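Local coordinates for protein RTX-adhesin (Marinomonas primoryensis, PDB 5IRB) that forms part of a 1.5-MDa calcium-binding RTX adhesin that attaches its Antarctic bacterium to diatoms and ice, at residues L6-D11 with D39-G44; S109-I114 with V140-S145; A146-S151 with V186-Q191; T236-G241 with S274-G279; L256-E261 with T286-V291. One frame throughout, in Å; residues are numbered along the deposited sequence.

Contact 1: residues L6-D11 with D39-G44; sequences LLINLD and DVFSSG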
# COMPACT_ATOMS: atom_id res chain seq x y z
N LEU A 6 2.59 9.44 -64.66
CA LEU A 6 1.55 10.06 -63.85
C LEU A 6 2.12 10.65 -62.57
O LEU A 6 2.98 10.04 -61.94
CB LEU A 6 0.44 9.06 -63.54
CG LEU A 6 -0.25 8.47 -64.77
CD1 LEU A 6 -1.06 7.24 -64.43
CD2 LEU A 6 -1.09 9.54 -65.44
N LEU A 7 1.69 11.86 -62.22
CA LEU A 7 2.13 12.51 -60.98
C LEU A 7 1.07 12.29 -59.88
O LEU A 7 -0.05 12.81 -59.95
CB LEU A 7 2.41 13.99 -61.22
CG LEU A 7 3.44 14.15 -62.35
CD1 LEU A 7 3.81 15.60 -62.63
CD2 LEU A 7 4.72 13.30 -62.13
N ILE A 8 1.41 11.47 -58.89
CA ILE A 8 0.52 11.19 -57.75
C ILE A 8 1.14 11.41 -56.37
O ILE A 8 2.35 11.50 -56.22
CB ILE A 8 0.01 9.74 -57.81
CG1 ILE A 8 1.21 8.80 -57.97
CG2 ILE A 8 -0.95 9.55 -58.97
CD1 ILE A 8 0.89 7.36 -57.78
N ASN A 9 0.26 11.48 -55.38
CA ASN A 9 0.65 11.68 -53.99
C ASN A 9 0.01 10.58 -53.13
O ASN A 9 -1.17 10.28 -53.29
CB ASN A 9 0.22 13.07 -53.51
CG ASN A 9 0.88 13.47 -52.19
OD1 ASN A 9 2.01 13.95 -52.18
ND2 ASN A 9 0.17 13.26 -51.08
N LEU A 10 0.78 10.02 -52.21
CA LEU A 10 0.32 8.91 -51.38
C LEU A 10 0.26 9.33 -49.92
O LEU A 10 1.26 9.79 -49.37
CB LEU A 10 1.25 7.71 -51.52
CG LEU A 10 0.99 6.47 -50.65
CD1 LEU A 10 -0.37 5.86 -50.94
CD2 LEU A 10 2.09 5.43 -50.82
N ASP A 11 -0.91 9.20 -49.30
CA ASP A 11 -1.06 9.52 -47.89
C ASP A 11 -1.52 8.31 -47.12
O ASP A 11 -2.33 7.52 -47.61
CB ASP A 11 -2.05 10.65 -47.65
CG ASP A 11 -1.46 12.02 -47.90
OD1 ASP A 11 -0.66 12.48 -47.04
OD2 ASP A 11 -1.80 12.65 -48.92
N ASP A 39 -2.99 12.90 -60.34
CA ASP A 39 -3.57 12.50 -61.62
C ASP A 39 -4.61 11.38 -61.49
O ASP A 39 -4.52 10.52 -60.61
CB ASP A 39 -2.49 12.02 -62.57
CG ASP A 39 -1.77 13.15 -63.21
OD1 ASP A 39 -2.42 14.16 -63.49
OD2 ASP A 39 -0.55 13.01 -63.47
N VAL A 40 -5.56 11.40 -62.41
CA VAL A 40 -6.58 10.37 -62.54
C VAL A 40 -5.95 9.01 -62.92
O VAL A 40 -4.95 8.96 -63.63
CB VAL A 40 -7.61 10.79 -63.62
CG1 VAL A 40 -8.57 9.66 -63.91
CG2 VAL A 40 -8.36 12.05 -63.17
N PHE A 41 -6.48 7.93 -62.38
CA PHE A 41 -5.97 6.59 -62.68
C PHE A 41 -7.11 5.58 -62.54
O PHE A 41 -8.14 5.89 -61.95
CB PHE A 41 -4.76 6.27 -61.79
CG PHE A 41 -5.03 6.34 -60.31
CD1 PHE A 41 -5.57 5.27 -59.64
CD2 PHE A 41 -4.76 7.51 -59.59
CE1 PHE A 41 -5.81 5.33 -58.25
CE2 PHE A 41 -5.01 7.58 -58.22
CZ PHE A 41 -5.54 6.49 -57.55
N SER A 42 -6.95 4.39 -63.11
CA SER A 42 -8.03 3.41 -63.08
C SER A 42 -7.75 2.20 -62.18
O SER A 42 -8.66 1.42 -61.89
CB SER A 42 -8.36 2.95 -64.51
OG SER A 42 -7.22 2.45 -65.18
N SER A 43 -6.50 2.04 -61.74
CA SER A 43 -6.18 1.07 -60.70
C SER A 43 -4.83 1.40 -60.10
O SER A 43 -4.07 2.20 -60.66
CB SER A 43 -6.17 -0.37 -61.23
OG SER A 43 -5.15 -0.56 -62.19
N GLY A 44 -4.53 0.78 -58.97
CA GLY A 44 -3.24 0.96 -58.33
C GLY A 44 -2.96 -0.09 -57.28
O GLY A 44 -3.88 -0.78 -56.82
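Asp39 turns its carboxylate onto the backbone of Leu7 because its CG stands beside its own backbone N, anti to the carbonyl carbon (chi1 -80°). Ile8 has its CG2 branch likewise anti to its carbonyl carbon, which directs that methyl at Asp39 and Phe41. Asp39 holds Leu7 at two points, one through its side chain and one through its backbone. Leu7 N donates to OD2 of Asp39 at 2.8 Å with 159° at the hydrogen, meeting the oxygen on its anti side and moderately out of the carboxylate plane. In return Asp39 N donates to Leu7 O at 3.0 Å, practically straight at 178°. Backbone and side chain of Asp39 thus imitate the paired bonds of an antiparallel bridge, where strand 29-38 has ended and the chain leaves for strand 43-50. This is the crossing from one sheet to the other of a beta-sandwich domain, and Leu7, at the approach to the N-terminal edge strand, is tied to it. Carbon atoms flank the carboxylate: CD2 of Leu6 lies 4.0 Å from both CB and OD2 of Asp39, while the Leu7 side chain adds only its CB, 3.8 Å from OD2 of Asp39. Ile8 CG2 lies 4.0 Å from Asp39 O and 4.4 Å from Phe41 CD2, approaching the ring obliquely. Ile8 and Phe41 both also touch Val36 of strand 29-38 and Val88 of strand 81-89, so they reach into the space between the two sheets. Beyond Phe41, Ser42 and Ser43 both face Thr89 in a classic beta bulge that starts strand 43-50.

Contact 2: residues S109-I114 with V140-S145; sequences SSRATI and VGLDAS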
# COMPACT_ATOMS: atom_id res chain seq x y z
N SER A 109 2.08 -1.05 -22.44
CA SER A 109 1.86 -1.14 -21.00
C SER A 109 2.30 0.11 -20.26
O SER A 109 2.88 1.02 -20.84
CB SER A 109 2.59 -2.36 -20.43
OG SER A 109 3.98 -2.27 -20.65
N SER A 110 1.99 0.14 -18.96
CA SER A 110 2.34 1.25 -18.10
C SER A 110 2.71 0.66 -16.75
O SER A 110 2.43 -0.50 -16.48
CB SER A 110 1.20 2.27 -17.97
OG SER A 110 1.15 3.11 -19.12
N ARG A 111 3.37 1.45 -15.91
CA ARG A 111 3.83 0.93 -14.62
C ARG A 111 3.17 1.70 -13.51
O ARG A 111 3.10 2.93 -13.54
CB ARG A 111 5.34 1.02 -14.49
CG ARG A 111 6.11 0.21 -15.53
CD ARG A 111 7.54 0.73 -15.66
NE ARG A 111 8.27 0.32 -14.47
CZ ARG A 111 9.23 1.03 -13.87
NH1 ARG A 111 9.64 2.20 -14.37
NH2 ARG A 111 9.80 0.53 -12.78
N ALA A 112 2.71 0.96 -12.51
CA ALA A 112 2.06 1.54 -11.35
C ALA A 112 2.73 1.01 -10.09
O ALA A 112 3.01 -0.19 -9.99
CB ALA A 112 0.59 1.21 -11.33
N THR A 113 2.99 1.90 -9.14
CA THR A 113 3.55 1.46 -7.87
C THR A 113 2.58 1.79 -6.74
O THR A 113 1.70 2.64 -6.88
CB THR A 113 4.91 2.12 -7.58
OG1 THR A 113 4.76 3.54 -7.50
CG2 THR A 113 5.96 1.74 -8.65
N ILE A 114 2.80 1.17 -5.57
CA ILE A 114 2.00 1.47 -4.37
C ILE A 114 2.88 1.21 -3.15
O ILE A 114 3.69 0.28 -3.15
CB ILE A 114 0.69 0.65 -4.33
CG1 ILE A 114 -0.17 1.01 -3.11
CG2 ILE A 114 0.99 -0.84 -4.41
CD1 ILE A 114 -1.62 0.54 -3.21
N VAL A 140 0.35 6.12 -4.14
CA VAL A 140 0.63 5.36 -5.37
C VAL A 140 1.62 6.16 -6.21
O VAL A 140 1.80 7.36 -5.99
CB VAL A 140 -0.65 5.03 -6.16
CG1 VAL A 140 -1.58 4.12 -5.35
CG2 VAL A 140 -1.39 6.29 -6.55
N GLY A 141 2.34 5.50 -7.12
CA GLY A 141 3.32 6.23 -7.90
C GLY A 141 3.36 5.84 -9.37
O GLY A 141 2.57 5.01 -9.82
N LEU A 142 4.36 6.37 -10.06
CA LEU A 142 4.55 6.21 -11.50
C LEU A 142 3.26 6.55 -12.25
O LEU A 142 2.77 7.67 -12.11
CB LEU A 142 5.03 4.79 -11.83
CG LEU A 142 6.41 4.48 -11.24
CD1 LEU A 142 6.98 3.19 -11.79
CD2 LEU A 142 7.43 5.64 -11.41
N ASP A 143 2.73 5.62 -13.04
CA ASP A 143 1.55 5.89 -13.87
C ASP A 143 0.20 5.69 -13.19
O ASP A 143 -0.82 5.92 -13.80
CB ASP A 143 1.60 5.04 -15.15
CG ASP A 143 2.74 5.44 -16.09
OD1 ASP A 143 3.06 6.66 -16.18
OD2 ASP A 143 3.38 4.52 -16.66
N ALA A 144 0.20 5.26 -11.92
CA ALA A 144 -1.02 5.21 -11.12
C ALA A 144 -1.62 6.61 -10.98
O ALA A 144 -0.90 7.60 -11.02
CB ALA A 144 -0.73 4.59 -9.73
N SER A 145 -2.94 6.71 -10.84
CA SER A 145 -3.59 8.02 -10.94
C SER A 145 -4.66 8.21 -9.90
O SER A 145 -5.28 7.24 -9.49
CB SER A 145 -4.23 8.19 -12.32
OG SER A 145 -3.38 7.67 -13.33
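Leu142 sets one methyl, CD1, 3.7 Å above the plane of the Arg111 guanidinium and over its centre, with the two side chains crossing obliquely. Leu142 ends strand 133-142 and Arg111 lies just before edge strand 112-116, its antiparallel partner in a three-stranded sheet of a beta-sandwich domain; Leu142 is also part of the type II' turn from Gly141 to Ala144, at which strand 133-142 ends. The arginine chain is bent at chi3 (72°), which carries NE back over the leucine. The same CD1 of Leu142 packs 3.6 Å from CG2 of Thr113, so a single methyl touches both the flat cation and the threonine. On the opposite face of the sheet, Ile114 CG1 meets Val140 CG1 at 4.1 Å, and both side chains also touch Trp169 of the neighbouring strand. Ala112 and Ala144 bring their CB atoms to 4.0 Å.

Asp143 extends the pairing past the strand. Its N donates to Arg111 O at 2.8 Å, nearly along the C=O axis, and its OD2 accepts from Arg111 N at 3.2 Å on the anti side. The hydroxyl of Ser110 bonds instead to Asp192. Thr113 OG1 sits 3.1 Å from Gly141 CA, a closeness possible at a residue without a side chain. Gly141 O takes two donors, Thr113 N and Ala144 N, which reach it from opposite faces of its carbonyl plane.

Contact 3: residues A146-S151 with V186-Q191; sequences AGDTVS and VSVTGQ. With CA (calcium ion), chain I.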
# COMPACT_ATOMS: atom_id res chain seq x y z
N ALA A 146 -4.89 9.46 -9.51
CA ALA A 146 -6.08 9.87 -8.81
C ALA A 146 -7.27 9.16 -9.41
O ALA A 146 -7.42 9.12 -10.64
CB ALA A 146 -6.26 11.38 -8.91
N GLY A 147 -8.11 8.60 -8.56
CA GLY A 147 -9.34 7.99 -9.03
C GLY A 147 -9.19 6.50 -9.18
O GLY A 147 -10.19 5.80 -9.29
N ASP A 148 -7.97 5.99 -9.12
CA ASP A 148 -7.75 4.54 -9.21
C ASP A 148 -8.26 3.81 -7.98
O ASP A 148 -8.34 4.38 -6.89
CB ASP A 148 -6.26 4.22 -9.40
CG ASP A 148 -5.75 4.53 -10.82
OD1 ASP A 148 -6.59 4.76 -11.71
OD2 ASP A 148 -4.51 4.54 -11.02
N THR A 149 -8.58 2.53 -8.16
CA THR A 149 -9.05 1.69 -7.07
C THR A 149 -7.89 1.10 -6.28
O THR A 149 -6.94 0.57 -6.84
CB THR A 149 -9.95 0.56 -7.60
OG1 THR A 149 -11.07 1.14 -8.26
CG2 THR A 149 -10.48 -0.30 -6.47
N VAL A 150 -7.98 1.22 -4.95
CA VAL A 150 -7.04 0.59 -4.03
C VAL A 150 -7.78 -0.48 -3.24
O VAL A 150 -8.83 -0.21 -2.67
CB VAL A 150 -6.41 1.62 -3.08
CG1 VAL A 150 -5.59 0.93 -1.96
CG2 VAL A 150 -5.54 2.58 -3.88
N SER A 151 -7.26 -1.70 -3.25
CA SER A 151 -7.93 -2.77 -2.53
C SER A 151 -6.96 -3.65 -1.72
O SER A 151 -5.75 -3.70 -1.97
CB SER A 151 -8.74 -3.63 -3.49
OG SER A 151 -7.92 -4.25 -4.45
N VAL A 186 -1.67 -5.26 -0.81
CA VAL A 186 -2.43 -4.07 -1.21
C VAL A 186 -2.17 -3.79 -2.69
O VAL A 186 -1.02 -3.80 -3.12
CB VAL A 186 -2.02 -2.85 -0.37
CG1 VAL A 186 -2.86 -1.66 -0.74
CG2 VAL A 186 -2.24 -3.17 1.12
N SER A 187 -3.23 -3.54 -3.46
CA SER A 187 -3.07 -3.28 -4.89
C SER A 187 -3.72 -2.01 -5.36
O SER A 187 -4.73 -1.57 -4.79
CB SER A 187 -3.66 -4.42 -5.72
OG SER A 187 -3.03 -5.64 -5.43
N VAL A 188 -3.21 -1.50 -6.48
CA VAL A 188 -3.80 -0.37 -7.14
C VAL A 188 -4.03 -0.83 -8.57
O VAL A 188 -3.14 -1.40 -9.20
CB VAL A 188 -2.92 0.93 -7.10
CG1 VAL A 188 -1.51 0.72 -7.68
CG2 VAL A 188 -3.62 2.05 -7.84
N THR A 189 -5.23 -0.61 -9.08
CA THR A 189 -5.51 -0.96 -10.45
C THR A 189 -6.09 0.24 -11.19
O THR A 189 -6.70 1.12 -10.59
CB THR A 189 -6.49 -2.14 -10.49
OG1 THR A 189 -7.70 -1.73 -9.86
CG2 THR A 189 -5.92 -3.32 -9.71
N GLY A 190 -5.90 0.27 -12.50
CA GLY A 190 -6.47 1.33 -13.30
C GLY A 190 -6.15 1.15 -14.77
O GLY A 190 -5.77 0.06 -15.19
N GLN A 191 -6.22 2.23 -15.53
CA GLN A 191 -6.01 2.14 -16.97
C GLN A 191 -5.21 3.33 -17.48
O GLN A 191 -5.50 4.46 -17.11
CB GLN A 191 -7.37 2.10 -17.65
CG GLN A 191 -7.49 1.23 -18.85
CD GLN A 191 -8.92 1.21 -19.35
OE1 GLN A 191 -9.30 1.98 -20.24
NE2 GLN A 191 -9.73 0.34 -18.75
CA CA I . -6.56 6.19 -16.24
O HOH W 1 -6.97 4.56 -14.49
O HOH W 2 -7.07 -2.28 -6.59
O HOH W 3 -4.61 -6.60 -2.88
O HOH W 4 -5.32 7.78 -17.92
O HOH W 5 -8.84 5.52 -16.97
O HOH W 6 -6.92 7.85 -14.86
O HOH W 7 -4.39 6.44 -15.26
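Strand segments 149-151 and 186-191 run antiparallel, their axes at 159°, with Thr149-Thr189 and Ser151-Ser187 as hydrogen-bonded pairs around the non-hydrogen-bonded pair Val150-Val188. Ser187 N to Ser151 O, at 2.9 Å, is the shortest of the four bonds, whereas Thr149 N to Thr189 O is weak at 3.4 Å, so the pairing slackens where the strand begins.

The valines share one face. Val150 CG1, anti to its backbone N (chi1 171°), comes to 4.0 Å from Val186 CG1, a diagonal contact, and Val188 CG2 packs 3.8 Å from Asp148 CB. The other face is polar and wet: one water donates to both Thr149 O and Ser187 O and also binds Ser151 OG, while a second joins Ser151 O to Ser187 OG. Asp148 has two polar tasks. Its OD2 accepts from Ser145 N and Tyr198 OH, and its OD1 accepts at 2.8 Å from a water that in turn accepts from Gln191 N. That water is also a calcium ligand, which makes Asp148 a second-shell residue; Gln191 O binds the calcium ion directly at 2.2 Å, with five waters beside it.

Strands 149-154 and 183-191 are neighbours in the five-stranded sheet of the sandwich, flanked by 157-162 and 197-208; Val150 and Val186 press on Trp169 and Val186 and Val188 on Ile114, both from the facing sheet.

Contact 4: residues T236-G241 with S274-G279; sequences TVAVSG and SVDVAG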
# COMPACT_ATOMS: atom_id res chain seq x y z
N THR A 236 5.52 6.78 61.84
CA THR A 236 5.53 6.48 60.42
C THR A 236 6.28 5.18 60.23
O THR A 236 7.29 4.95 60.90
CB THR A 236 6.21 7.60 59.61
OG1 THR A 236 5.46 8.81 59.74
CG2 THR A 236 6.31 7.22 58.15
N VAL A 237 5.78 4.31 59.37
CA VAL A 237 6.47 3.06 59.08
C VAL A 237 6.83 2.95 57.60
O VAL A 237 5.98 3.17 56.73
CB VAL A 237 5.62 1.84 59.50
CG1 VAL A 237 6.21 0.56 58.93
CG2 VAL A 237 5.54 1.75 61.00
N ALA A 238 8.08 2.59 57.32
CA ALA A 238 8.54 2.38 55.95
C ALA A 238 8.15 0.99 55.47
O ALA A 238 8.70 -0.02 55.93
CB ALA A 238 10.05 2.58 55.85
N VAL A 239 7.18 0.92 54.56
CA VAL A 239 6.80 -0.34 53.95
C VAL A 239 7.56 -0.53 52.64
O VAL A 239 7.56 0.35 51.78
CB VAL A 239 5.28 -0.39 53.71
CG1 VAL A 239 4.89 -1.70 53.03
CG2 VAL A 239 4.53 -0.20 55.05
N SER A 240 8.20 -1.69 52.49
CA SER A 240 9.07 -1.95 51.35
C SER A 240 8.86 -3.36 50.80
O SER A 240 8.23 -4.21 51.45
CB SER A 240 10.55 -1.75 51.74
OG SER A 240 10.97 -2.74 52.66
N GLY A 241 9.37 -3.58 49.58
CA GLY A 241 9.26 -4.87 48.91
C GLY A 241 10.06 -4.89 47.62
O GLY A 241 10.94 -4.05 47.42
N SER A 274 10.07 1.42 48.43
CA SER A 274 9.72 1.70 49.83
C SER A 274 8.81 2.92 49.85
O SER A 274 8.94 3.82 49.00
CB SER A 274 10.97 1.91 50.69
OG SER A 274 10.60 2.11 52.05
N VAL A 275 7.87 2.94 50.79
CA VAL A 275 7.00 4.10 50.95
C VAL A 275 6.65 4.29 52.41
O VAL A 275 6.50 3.32 53.16
CB VAL A 275 5.73 3.97 50.07
CG1 VAL A 275 4.93 2.73 50.43
CG2 VAL A 275 4.87 5.22 50.15
N ASP A 276 6.55 5.55 52.83
CA ASP A 276 6.23 5.84 54.23
C ASP A 276 4.72 5.80 54.48
O ASP A 276 3.93 6.47 53.82
CB ASP A 276 6.81 7.20 54.63
CG ASP A 276 8.32 7.13 54.90
OD1 ASP A 276 8.89 6.02 54.99
OD2 ASP A 276 8.95 8.21 55.00
N VAL A 277 4.34 4.99 55.46
CA VAL A 277 2.93 4.77 55.78
C VAL A 277 2.64 5.18 57.22
O VAL A 277 3.43 4.91 58.11
CB VAL A 277 2.58 3.29 55.57
CG1 VAL A 277 1.11 3.05 55.89
CG2 VAL A 277 2.89 2.88 54.13
N ALA A 278 1.52 5.86 57.45
CA ALA A 278 1.09 6.16 58.82
C ALA A 278 0.85 4.88 59.62
O ALA A 278 0.10 4.00 59.20
CB ALA A 278 -0.17 7.01 58.80
N GLY A 279 1.44 4.81 60.81
CA GLY A 279 1.28 3.66 61.67
C GLY A 279 -0.16 3.38 62.04
O GLY A 279 -0.55 2.22 62.23
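Thr236-Gly241 and Ser274-Ala278 pair antiparallel, with axes 145° apart, in unbroken register from Thr236-Ala278 to Ser240-Ser274. Val237-Val277 and Val239-Val275 are the hydrogen-bonded pairs. Val237 N donates to Val277 O at 2.7 Å and 179°, so that bond is short as well as straight; the three others are slightly longer. Beyond them, at the terminal non-hydrogen-bonded pair Ser240-Ser274, Ser274 CA comes within 3.2 Å of Val239 O, a CA-H...O contact.

The valines occupy one face. Val239 and Val277 meet diagonally, CG2 to CG2 at 3.6 Å; in both, CG2 stands beside the backbone N, anti to the carbonyl carbon, which swings the two methyls toward each other. Leu282 of helix 279-284 covers Val237, Val239 and Val277, while Leu256 of the second sheet covers Val239 and Val275: this is the interior of a beta-sandwich domain. Val237 also lies about 4 Å, side chain to side chain, from the calcium ligands Thr223 and Glu232. The other face is small and polar. Thr236 CG2 lies 3.6 Å from Asp276 CB, the two side chains at about a right angle, and Asp276 OD1 reaches 3.7 Å from Ala238 CB. CB of Ser240 lies 3.8 Å from CB of Ser274, and the Ser240 hydroxyl bonds to Asn220.

No side-chain hydrogen bond joins the strands. Backbone bonds therefore fix the register, the valine face supplies the apolar cohesion toward the core, and on the outer face the carboxylate of Asp276 meets only carbon atoms of the opposite strand.

Contact 5: residues L256-E261 with T286-V291; sequences LEINGE and TAFDAV. With CA (calcium ion), chain L.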
# COMPACT_ATOMS: atom_id res chain seq x y z
N LEU A 256 -0.30 1.05 47.08
CA LEU A 256 -0.77 0.33 48.26
C LEU A 256 -2.02 0.98 48.82
O LEU A 256 -2.02 2.19 49.04
CB LEU A 256 0.30 0.32 49.36
CG LEU A 256 1.54 -0.56 49.31
CD1 LEU A 256 2.43 -0.16 48.17
CD2 LEU A 256 2.30 -0.42 50.63
N GLU A 257 -3.08 0.21 49.03
CA GLU A 257 -4.27 0.72 49.73
C GLU A 257 -4.36 0.07 51.12
O GLU A 257 -4.53 -1.14 51.26
CB GLU A 257 -5.53 0.53 48.90
CG GLU A 257 -5.48 1.41 47.63
CD GLU A 257 -6.25 0.85 46.44
OE1 GLU A 257 -6.76 -0.29 46.51
OE2 GLU A 257 -6.33 1.57 45.41
N ILE A 258 -4.17 0.92 52.13
CA ILE A 258 -4.12 0.50 53.52
C ILE A 258 -5.09 1.32 54.34
O ILE A 258 -5.00 2.55 54.36
CB ILE A 258 -2.71 0.67 54.11
CG1 ILE A 258 -1.68 0.02 53.20
CG2 ILE A 258 -2.66 0.10 55.55
CD1 ILE A 258 -0.25 0.23 53.62
N ASN A 259 -6.01 0.64 55.01
CA ASN A 259 -7.02 1.30 55.83
C ASN A 259 -7.77 2.41 55.08
O ASN A 259 -8.07 3.47 55.64
CB ASN A 259 -6.36 1.85 57.09
CG ASN A 259 -7.37 2.23 58.15
OD1 ASN A 259 -8.45 1.66 58.20
ND2 ASN A 259 -7.02 3.20 58.98
N GLY A 260 -8.12 2.14 53.83
CA GLY A 260 -8.82 3.14 53.03
C GLY A 260 -7.93 4.25 52.49
O GLY A 260 -8.41 5.13 51.79
N GLU A 261 -6.64 4.22 52.81
CA GLU A 261 -5.74 5.28 52.34
C GLU A 261 -4.88 4.77 51.19
O GLU A 261 -4.44 3.62 51.19
CB GLU A 261 -4.84 5.80 53.47
CG GLU A 261 -5.56 6.57 54.57
CD GLU A 261 -6.19 7.87 54.08
OE1 GLU A 261 -5.78 8.37 53.01
OE2 GLU A 261 -7.09 8.39 54.79
N THR A 286 -4.66 -5.05 58.86
CA THR A 286 -3.62 -6.06 59.05
C THR A 286 -3.23 -6.87 57.80
O THR A 286 -2.43 -7.81 57.90
CB THR A 286 -4.03 -7.03 60.15
OG1 THR A 286 -5.31 -7.59 59.83
CG2 THR A 286 -4.14 -6.31 61.50
N ALA A 287 -3.79 -6.53 56.64
CA ALA A 287 -3.43 -7.21 55.39
C ALA A 287 -3.68 -6.30 54.19
O ALA A 287 -4.68 -5.62 54.16
CB ALA A 287 -4.20 -8.50 55.24
N PHE A 288 -2.76 -6.26 53.22
CA PHE A 288 -2.97 -5.38 52.08
C PHE A 288 -2.15 -5.83 50.89
O PHE A 288 -1.24 -6.65 51.02
CB PHE A 288 -2.63 -3.93 52.45
CG PHE A 288 -1.21 -3.73 52.85
CD1 PHE A 288 -0.21 -3.61 51.90
CD2 PHE A 288 -0.85 -3.75 54.19
CE1 PHE A 288 1.11 -3.45 52.27
CE2 PHE A 288 0.47 -3.60 54.57
CZ PHE A 288 1.45 -3.45 53.63
N ASP A 289 -2.49 -5.30 49.72
CA ASP A 289 -1.80 -5.63 48.49
C ASP A 289 -0.89 -4.50 48.06
O ASP A 289 -1.19 -3.32 48.27
CB ASP A 289 -2.80 -5.92 47.36
CG ASP A 289 -3.47 -7.26 47.52
OD1 ASP A 289 -2.92 -8.11 48.25
OD2 ASP A 289 -4.54 -7.47 46.92
N ALA A 290 0.22 -4.86 47.43
CA ALA A 290 1.02 -3.88 46.74
C ALA A 290 0.82 -4.17 45.25
O ALA A 290 1.00 -5.31 44.81
CB ALA A 290 2.49 -3.97 47.16
N VAL A 291 0.43 -3.15 44.49
CA VAL A 291 0.15 -3.33 43.07
C VAL A 291 1.09 -2.51 42.19
O VAL A 291 1.20 -1.30 42.36
CB VAL A 291 -1.30 -2.96 42.72
CG1 VAL A 291 -1.59 -3.20 41.21
CG2 VAL A 291 -2.25 -3.78 43.55
CA CA L . -6.72 -4.59 54.20
O HOH W 8 -5.26 -3.64 49.77
O HOH W 9 -6.40 -2.89 52.43
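Ile258 pushes its CD1 methyl straight onto the ring of Phe288, 3.9 Å from the centroid and only 4° off the ring normal, a CH-pi contact inside the hydrophobic core of a beta-sandwich. The bump is elongated: CG1 of Ile258 continues it to the root of the ring, 3.8 Å from Phe288 CG, so the isoleucine covers one face from CG to the centre. Phe288 CG lies between its own backbone N and carbonyl carbon (chi1 62°), on the side of residues 256-258. Leu256 fills the next hollow, its two methyls straddling Phe288 and Ala290: CD2 is 3.6 Å from Phe288 CE1, met obliquely, and CD1 is 3.9 Å from Ala290 CB. Val239 closes over Leu256 and Phe288, and Leu282 over Ile258 and Phe288.

Toward Phe288 the strands spread apart, with CA atoms 4.8 Å apart at Leu256-Ala290 but 6.2 Å apart at Ile258-Phe288, and no direct hydrogen bond links the segments. Water takes over: one molecule bridges Glu257 O and Asp289 N. Another donates to Glu257 O and coordinates the calcium ion, which Ala287 O binds at 2.3 Å and Asp285 OD1 also holds.

Contact 1 lies at the surface of the first sandwich, contacts 2 and 3 in the second and contacts 4 and 5 in the third; contacts 1 and 4, centre to centre, are about 114 Å apart. Contacts 2 and 3 represent facing sheets and meet through Ile114 CD1 and Val186 CG1 at 3.5 Å. Contacts 4 and 5 do likewise, with Val239 packing on Leu256 and Phe288. Contact 5 is the most buried and mainly apolar; contacts 3 and 4 combine a core face with a polar one, contact 2 with a mixed one. In contacts 1 and 2 an aspartate holds backbone at or just ahead of an edge strand. Contacts 3 and 5 each include a calcium-bound carbonyl.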